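Local coordinates for type IV secretion system protein VirB11 (Brucella suis, PDB 2GZA) that hydrolyses ATP as a hexameric, cytoplasmic ATPase of the type IV secretion system, at the interface of chains A and B. Residues are numbered along the deposited sequence; one frame, centred on the assembly and turned at random. Chains: chain A/B, Type IV secretion system protein VirB11.

The interface of chains A and B. Residues chain A 271, 274-276, 321; chain B 182-183, 285-287, 291, 295, 298.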
ATOM      1  N   ASN A 271     -19.667   2.729  10.512  1.00 33.83           N
ATOM      2  CA  ASN A 271     -19.223   2.202  11.786  1.00 34.12           C
ATOM      3  C   ASN A 271     -20.181   2.527  12.928  1.00 33.95           C
ATOM      4  O   ASN A 271     -20.459   1.683  13.774  1.00 34.09           O
ATOM      5  CB  ASN A 271     -17.845   2.773  12.089  1.00 34.31           C
ATOM      6  CG  ASN A 271     -16.952   1.788  12.797  1.00 34.98           C
ATOM      7  OD1 ASN A 271     -17.329   0.646  13.056  1.00 37.36           O
ATOM      8  ND2 ASN A 271     -15.758   2.223  13.109  1.00 34.13           N
ATOM      9  N   ALA A 274     -23.427   0.542  12.194  1.00 34.36           N
ATOM     10  CA  ALA A 274     -23.132  -0.835  12.563  1.00 34.57           C
ATOM     11  C   ALA A 274     -23.108  -1.021  14.090  1.00 34.64           C
ATOM     12  O   ALA A 274     -23.385  -2.101  14.579  1.00 34.57           O
ATOM     13  CB  ALA A 274     -21.809  -1.271  11.934  1.00 34.35           C
ATOM     14  N   SER A 275     -22.796   0.045  14.824  1.00 35.05           N
ATOM     15  CA  SER A 275     -22.707   0.014  16.302  1.00 35.72           C
ATOM     16  C   SER A 275     -24.063  -0.102  16.972  1.00 35.85           C
ATOM     17  O   SER A 275     -24.154  -0.332  18.176  1.00 35.69           O
ATOM     18  CB  SER A 275     -22.040   1.279  16.845  1.00 35.58           C
ATOM     19  OG  SER A 275     -20.737   1.440  16.326  1.00 36.51           O
ATOM     20  N   GLY A 276     -25.112   0.084  16.187  1.00 36.23           N
ATOM     21  CA  GLY A 276     -26.458  -0.045  16.697  1.00 36.86           C
ATOM     22  C   GLY A 276     -27.235   1.249  16.654  1.00 37.35           C
ATOM     23  O   GLY A 276     -28.433   1.246  16.916  1.00 37.51           O
ATOM     24  N   VAL A 321     -26.115  -1.626   6.304  1.00 33.64           N
ATOM     25  CA  VAL A 321     -26.308  -0.456   7.143  1.00 33.37           C
ATOM     26  C   VAL A 321     -27.365   0.506   6.595  1.00 33.39           C
ATOM     27  O   VAL A 321     -28.101   1.130   7.364  1.00 33.48           O
ATOM     28  CB  VAL A 321     -24.953   0.248   7.375  1.00 33.41           C
ATOM     29  CG1 VAL A 321     -25.109   1.740   7.550  1.00 33.77           C
ATOM     30  CG2 VAL A 321     -24.242  -0.377   8.566  1.00 33.22           C
TER
ATOM     31  N   GLY B 182     -24.668  -5.748  21.288  1.00 35.11           N
ATOM     32  CA  GLY B 182     -25.875  -4.961  21.479  1.00 36.03           C
ATOM     33  C   GLY B 182     -25.585  -3.499  21.238  1.00 36.77           C
ATOM     34  O   GLY B 182     -24.427  -3.099  21.145  1.00 36.57           O
ATOM     35  N   GLU B 183     -26.626  -2.685  21.126  1.00 37.55           N
ATOM     36  CA  GLU B 183     -26.382  -1.254  21.036  1.00 38.68           C
ATOM     37  C   GLU B 183     -26.060  -0.676  22.410  1.00 39.01           C
ATOM     38  O   GLU B 183     -26.228  -1.347  23.429  1.00 39.04           O
ATOM     39  CB  GLU B 183     -27.528  -0.505  20.380  1.00 38.70           C
ATOM     40  CG  GLU B 183     -28.756  -0.325  21.233  1.00 39.73           C
ATOM     41  CD  GLU B 183     -29.740   0.590  20.570  1.00 40.23           C
ATOM     42  OE1 GLU B 183     -30.005   0.397  19.365  1.00 41.20           O
ATOM     43  OE2 GLU B 183     -30.226   1.511  21.250  1.00 41.00           O
ATOM     44  N   HIS B 285     -20.234  -3.024  20.953  1.00 32.94           N
ATOM     45  CA  HIS B 285     -21.392  -2.328  20.411  1.00 33.32           C
ATOM     46  C   HIS B 285     -21.600  -2.764  18.972  1.00 33.49           C
ATOM     47  O   HIS B 285     -20.719  -2.558  18.136  1.00 33.64           O
ATOM     48  CB  HIS B 285     -21.198  -0.814  20.461  1.00 33.31           C
ATOM     49  CG  HIS B 285     -20.962  -0.280  21.833  1.00 33.75           C
ATOM     50  ND1 HIS B 285     -21.986  -0.043  22.728  1.00 35.62           N
ATOM     51  CD2 HIS B 285     -19.820   0.068  22.463  1.00 34.54           C
ATOM     52  CE1 HIS B 285     -21.484   0.424  23.853  1.00 35.49           C
ATOM     53  NE2 HIS B 285     -20.171   0.499  23.719  1.00 35.12           N
ATOM     54  N   ALA B 286     -22.748  -3.379  18.693  1.00 33.67           N
ATOM     55  CA  ALA B 286     -23.109  -3.796  17.334  1.00 33.77           C
ATOM     56  C   ALA B 286     -24.610  -3.965  17.198  1.00 34.00           C
ATOM     57  O   ALA B 286     -25.293  -4.278  18.169  1.00 34.22           O
ATOM     58  CB  ALA B 286     -22.400  -5.076  16.956  1.00 33.60           C
ATOM     59  N   GLY B 287     -25.112  -3.766  15.982  1.00 34.24           N
ATOM     60  CA  GLY B 287     -26.544  -3.824  15.689  1.00 34.40           C
ATOM     61  C   GLY B 287     -27.080  -5.203  15.387  1.00 34.61           C
ATOM     62  O   GLY B 287     -28.281  -5.372  15.188  1.00 34.84           O
ATOM     63  N   LEU B 291     -23.034  -7.901  12.278  1.00 33.44           N
ATOM     64  CA  LEU B 291     -22.434  -6.585  12.453  1.00 32.71           C
ATOM     65  C   LEU B 291     -21.342  -6.571  13.523  1.00 32.47           C
ATOM     66  O   LEU B 291     -20.457  -5.716  13.489  1.00 32.43           O
ATOM     67  CB  LEU B 291     -23.499  -5.517  12.731  1.00 32.65           C
ATOM     68  CG  LEU B 291     -24.355  -5.094  11.533  1.00 31.99           C
ATOM     69  CD1 LEU B 291     -25.566  -4.288  11.981  1.00 30.27           C
ATOM     70  CD2 LEU B 291     -23.530  -4.317  10.515  1.00 30.78           C
ATOM     71  N   ARG B 295     -17.874  -5.142  12.716  1.00 32.02           N
ATOM     72  CA  ARG B 295     -17.216  -4.088  13.487  1.00 31.81           C
ATOM     73  C   ARG B 295     -15.891  -4.516  14.092  1.00 31.60           C
ATOM     74  O   ARG B 295     -14.970  -3.707  14.188  1.00 31.77           O
ATOM     75  CB  ARG B 295     -18.135  -3.509  14.562  1.00 31.96           C
ATOM     76  CG  ARG B 295     -19.174  -2.570  14.005  1.00 32.05           C
ATOM     77  CD  ARG B 295     -19.703  -1.637  15.062  1.00 33.12           C
ATOM     78  NE  ARG B 295     -18.772  -0.559  15.370  1.00 33.47           N
ATOM     79  CZ  ARG B 295     -18.272  -0.314  16.574  1.00 33.94           C
ATOM     80  NH1 ARG B 295     -18.612  -1.055  17.626  1.00 33.94           N
ATOM     81  NH2 ARG B 295     -17.440   0.697  16.731  1.00 33.88           N
ATOM     82  N   LEU B 298     -13.152  -4.042  11.570  1.00 31.04           N
ATOM     83  CA  LEU B 298     -12.780  -2.640  11.464  1.00 31.15           C
ATOM     84  C   LEU B 298     -11.853  -2.235  12.593  1.00 31.11           C
ATOM     85  O   LEU B 298     -10.954  -1.432  12.401  1.00 31.29           O
ATOM     86  CB  LEU B 298     -14.035  -1.768  11.474  1.00 31.33           C
ATOM     87  CG  LEU B 298     -14.774  -1.458  10.173  1.00 31.69           C
ATOM     88  CD1 LEU B 298     -14.550  -2.483   9.074  1.00 31.79           C
ATOM     89  CD2 LEU B 298     -16.266  -1.260  10.455  1.00 31.55           C
TER
HETATM   90  O   HOH W   1     -30.263  -1.357  17.230  1.00 36.90           O
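The C-terminal end of helix 265-274 of chain A and the loop after it, A:Ser275 and A:Gly276, run against helix 289-300 of chain B, the loop that joins it to strand 281-285, and B:Glu183 of the P-loop (Walker A motif), which B:Gly182 opens just beside it. In this GSP E family ATPase, which assembles as a hexamer, the contact thus brings one subunit to the edge of its neighbour's nucleotide site. B:Arg295 carries much of it. Its chain, bent at chi3 (77°), crosses A:Asn271 at about a right angle, and NE donates to the amide oxygen OD1 of A:Asn271 at 3.0 Å. The bond is fairly straight (156° at H) and lies near the guanidinium plane, but NE stands above the amide plane of the acceptor. The hydroxyl OG of A:Ser275 sits over the centre of one guanidinium face, 3.0 Å from NE of B:Arg295, whose in-plane N-H hardly points at it. Beside its own backbone N (chi1 -59°), OG of A:Ser275 donates to the backbone O of A:Asn271 at 2.6 Å. Within chain B, NH1 of B:Arg295 meets an in-plane lone pair of the carbonyl O of B:His285 at 2.6 Å, so bonds to both chains restrain the guanidinium's rotation. At the helix end, the carbonyl O of A:Ala274 accepts a hydrogen bond from the backbone N-H of B:Gly287 (N to O 2.8 Å). CB of A:Ala274 packs on CG of B:Arg295 (3.6 Å) and CD2 of B:Leu291, while B:Leu298 meets A:Asn271 tip to tip through CD2. The carboxylate OE1 of B:Glu183 approaches the carbonyl O of A:Gly276; both are acceptors unless the acid carries a proton, which the structure does not show. A water plausibly links them, 2.8 Å from OE1 of B:Glu183.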